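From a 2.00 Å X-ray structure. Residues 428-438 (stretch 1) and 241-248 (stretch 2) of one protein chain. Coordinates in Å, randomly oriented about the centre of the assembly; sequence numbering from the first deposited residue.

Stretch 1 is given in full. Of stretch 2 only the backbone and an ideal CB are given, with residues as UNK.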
# COMPACT_ATOMS: atom_id res chain seq x y z
N GLN A 428 -13.60 27.03 18.36
CA GLN A 428 -15.03 27.12 18.04
C GLN A 428 -15.30 28.31 17.14
O GLN A 428 -16.08 29.21 17.48
CB GLN A 428 -15.86 27.21 19.33
CG GLN A 428 -15.68 25.99 20.22
CD GLN A 428 -15.93 24.70 19.46
OE1 GLN A 428 -16.90 24.59 18.70
NE2 GLN A 428 -15.04 23.70 19.64
N SER A 429 -14.66 28.31 15.98
CA SER A 429 -14.73 29.42 15.05
C SER A 429 -16.15 29.72 14.56
O SER A 429 -16.48 30.87 14.30
CB SER A 429 -13.84 29.14 13.85
OG SER A 429 -14.26 27.94 13.25
N GLY A 430 -16.98 28.69 14.45
CA GLY A 430 -18.32 28.82 13.91
C GLY A 430 -19.29 29.62 14.78
O GLY A 430 -19.95 30.54 14.29
N THR A 431 -19.42 29.26 16.06
CA THR A 431 -20.22 30.07 16.96
C THR A 431 -19.63 31.47 17.17
O THR A 431 -20.37 32.43 17.33
CB THR A 431 -20.48 29.41 18.32
OG1 THR A 431 -19.24 29.04 18.91
CG2 THR A 431 -21.34 28.16 18.17
N LEU A 432 -18.30 31.57 17.16
CA LEU A 432 -17.64 32.87 17.28
C LEU A 432 -18.09 33.79 16.14
O LEU A 432 -18.45 34.94 16.37
CB LEU A 432 -16.12 32.69 17.23
CG LEU A 432 -15.25 33.94 17.37
CD1 LEU A 432 -13.85 33.59 17.88
CD2 LEU A 432 -15.17 34.71 16.07
N ALA A 433 -18.03 33.28 14.91
CA ALA A 433 -18.41 34.10 13.76
C ALA A 433 -19.93 34.33 13.72
O ALA A 433 -20.37 35.37 13.26
CB ALA A 433 -17.90 33.50 12.46
N ALA A 434 -20.71 33.38 14.23
CA ALA A 434 -22.15 33.60 14.37
C ALA A 434 -22.39 34.75 15.34
O ALA A 434 -23.21 35.62 15.06
CB ALA A 434 -22.86 32.35 14.86
N MSE A 435 -21.62 34.75 16.43
CA MSE A 435 -21.70 35.82 17.42
C MSE A 435 -21.34 37.14 16.76
O MSE A 435 -21.99 38.17 16.99
CB MSE A 435 -20.80 35.49 18.62
CG MSE A 435 -20.64 36.59 19.67
SE MSE A 435 -19.27 37.93 19.22
CE MSE A 435 -17.62 36.90 19.61
N PHE A 436 -20.33 37.10 15.89
CA PHE A 436 -19.90 38.31 15.18
C PHE A 436 -20.98 38.87 14.22
O PHE A 436 -21.18 40.09 14.12
CB PHE A 436 -18.57 38.10 14.45
CG PHE A 436 -18.08 39.33 13.72
CD1 PHE A 436 -17.41 40.32 14.40
CD2 PHE A 436 -18.31 39.48 12.37
CE1 PHE A 436 -16.97 41.45 13.75
CE2 PHE A 436 -17.88 40.61 11.71
CZ PHE A 436 -17.20 41.60 12.40
N LEU A 437 -21.68 38.00 13.50
CA LEU A 437 -22.79 38.45 12.66
C LEU A 437 -23.82 39.19 13.52
O LEU A 437 -24.37 40.22 13.11
CB LEU A 437 -23.47 37.27 11.97
CG LEU A 437 -22.67 36.40 11.00
CD1 LEU A 437 -23.57 35.29 10.48
CD2 LEU A 437 -22.11 37.20 9.84
N ALA A 438 -24.07 38.67 14.71
CA ALA A 438 -24.99 39.33 15.64
C ALA A 438 -24.47 40.72 15.98
O ALA A 438 -25.24 41.70 15.96
CB ALA A 438 -25.17 38.50 16.90
N UNK A 241 -18.72 28.59 5.87
CA UNK A 241 -18.43 30.01 5.76
C UNK A 241 -18.01 30.59 7.10
O UNK A 241 -17.01 31.29 7.19
CB UNK A 241 -19.65 30.76 5.22
N UNK A 242 -18.81 30.33 8.13
CA UNK A 242 -18.55 30.87 9.45
C UNK A 242 -17.22 30.36 10.04
O UNK A 242 -16.50 31.13 10.67
CB UNK A 242 -19.71 30.52 10.38
N UNK A 243 -16.93 29.08 9.85
CA UNK A 243 -15.67 28.51 10.31
C UNK A 243 -14.48 29.19 9.64
O UNK A 243 -13.41 29.25 10.21
CB UNK A 243 -15.64 27.00 10.04
N UNK A 244 -14.67 29.68 8.41
CA UNK A 244 -13.61 30.37 7.67
C UNK A 244 -13.38 31.80 8.17
O UNK A 244 -12.25 32.17 8.56
CB UNK A 244 -13.95 30.40 6.18
N UNK A 245 -14.44 32.62 8.19
CA UNK A 245 -14.27 33.95 8.76
C UNK A 245 -14.01 33.88 10.27
O UNK A 245 -13.38 34.76 10.82
CB UNK A 245 -15.51 34.81 8.48
N UNK A 246 -14.48 32.82 10.93
CA UNK A 246 -14.24 32.62 12.35
C UNK A 246 -12.78 32.36 12.76
O UNK A 246 -12.44 32.37 13.96
CB UNK A 246 -15.10 31.44 12.82
N UNK A 247 -11.93 32.11 11.77
CA UNK A 247 -10.49 31.99 11.99
C UNK A 247 -9.76 33.15 11.32
O UNK A 247 -8.55 33.10 11.08
CB UNK A 247 -9.97 30.65 11.46
N UNK A 248 -10.52 34.20 11.05
CA UNK A 248 -10.00 35.43 10.46
C UNK A 248 -9.43 35.26 9.06
O UNK A 248 -8.55 36.01 8.64
CB UNK A 248 -8.92 36.01 11.37

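The axes of helix 429-438 and helix 241-245 cross at 87° with a closest approach of 7.2 Å, so the two helices meet over a compact patch, mainly Ser429, Gly430, Ala433 and Leu437 on stretch 1. Each position is judged from its CA-to-CB direction and from the stretch 1 atoms near its ideal CB.

Position 241 has helical angles (-68/-51), and its CB points sideways with no stretch 1 atom within 5.5 Å. The contact therefore sets few limits on it. The residue is Tyr241, with chi1 t; its nearest approach is Tyr241 CE2 to Leu437 CD2, 5.1 Å, too far for a contact.

Position 242 points toward stretch 1. Its ideal CB lies 3.9 Å from Gly430 O and 4.1 Å from Ala433 CB, and beyond lies a hollow bordered by Ala433, Ala434 and Leu437, next to the bare backbone of Gly430. The methyl-lined surface offers no charge, so a medium-sized apolar chain such as leucine, isoleucine or methionine would suit. The deposited Leu242 (chi1 m, chi2 t) sits among those four residues as a knob in a hole. Leu242 CD2 is 3.8 Å from both Ala433 CB and Leu437 CD1, while Leu242 CD1 is 4.1 Å from Ala434 CB.

Position 243 is directed away overall, yet its ideal CB is 3.6 Å from Ser429 OG and 4.9 Å from Gly430 N. A small residue, alanine, serine or perhaps threonine, fits this polar edge. It is Ser243, with chi1 m. Its OG is 3.6 Å from Ser429 OG, and a water both makes a weak hydrogen bond with Ser243 OG at 3.3 Å and accepts one from Gly430 N at 3.2 Å. The backbone contributes too: Ser429 OG donates a weak hydrogen bond to Ser243 O at 3.4 Å.

Position 244 points away, with nothing of stretch 1 in range, and many side chains are compatible. It is Thr244.

Position 245 points sideways, its ideal CB 4.8 Å from Ala433 CB. A short side chain would leave that methyl untouched, whereas a branched or longer apolar one could bend back to it. Ile245, with chi1 p, does so: its CG1 packs 3.6 Å from Ala433 CB.

Position 246 gives the clearest verdict. Its -66/-12 backbone is open to most residues, but an ideal CB would lie 2.1 Å from Ser429 O, a clash, and a tight 3.5 Å from Ala433 CB. Glycine is the fit, and Gly246 is found. Without a CB, the backbones close to 4.2 Å between Ser429 CA and Gly246 CA, and Gly246 CA makes a CA-H...O contact with Ser429 O at 3.4 Å (149° at H).

Position 247 (-113/19) points sideways, its ideal CB 4.8 Å from Ser429 CB. A modest apolar residue could touch that carbon; Val247 (chi1 m) brings CG1 to 3.6 Å from Ser429 CB.

Position 248 is out of reach. Its positive phi (64/25), at the end of a type I turn begun at Ile245, favours glycine, asparagine or aspartate, and Asn248 occupies it.

Stretch 2 (241-248) YLSTIGVN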
# COMPACT_ATOMS: atom_id res chain seq x y z
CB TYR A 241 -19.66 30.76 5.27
CG TYR A 241 -19.46 32.26 5.28
CD1 TYR A 241 -18.65 32.88 4.34
CD2 TYR A 241 -20.08 33.04 6.23
CE1 TYR A 241 -18.47 34.26 4.35
CE2 TYR A 241 -19.91 34.41 6.25
CZ TYR A 241 -19.11 35.02 5.31
OH TYR A 241 -18.95 36.38 5.36
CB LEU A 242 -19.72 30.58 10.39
CG LEU A 242 -20.98 31.38 10.02
CD1 LEU A 242 -22.13 31.11 10.98
CD2 LEU A 242 -20.67 32.86 9.96
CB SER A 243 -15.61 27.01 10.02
OG SER A 243 -16.43 26.32 10.93
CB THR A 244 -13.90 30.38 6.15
OG1 THR A 244 -14.16 29.04 5.71
CG2 THR A 244 -12.71 30.95 5.38
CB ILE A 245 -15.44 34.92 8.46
CG1 ILE A 245 -16.70 34.52 9.23
CG2 ILE A 245 -15.72 34.98 6.95
CD1 ILE A 245 -17.81 35.61 9.19
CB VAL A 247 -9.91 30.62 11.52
CG1 VAL A 247 -10.55 29.47 12.31
CG2 VAL A 247 -10.05 30.41 10.00
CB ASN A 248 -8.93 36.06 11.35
CG ASN A 248 -8.79 37.55 11.12
OD1 ASN A 248 -9.73 38.19 10.67
ND2 ASN A 248 -7.62 38.10 11.43
O HOH W 1 -16.45 25.51 14.15
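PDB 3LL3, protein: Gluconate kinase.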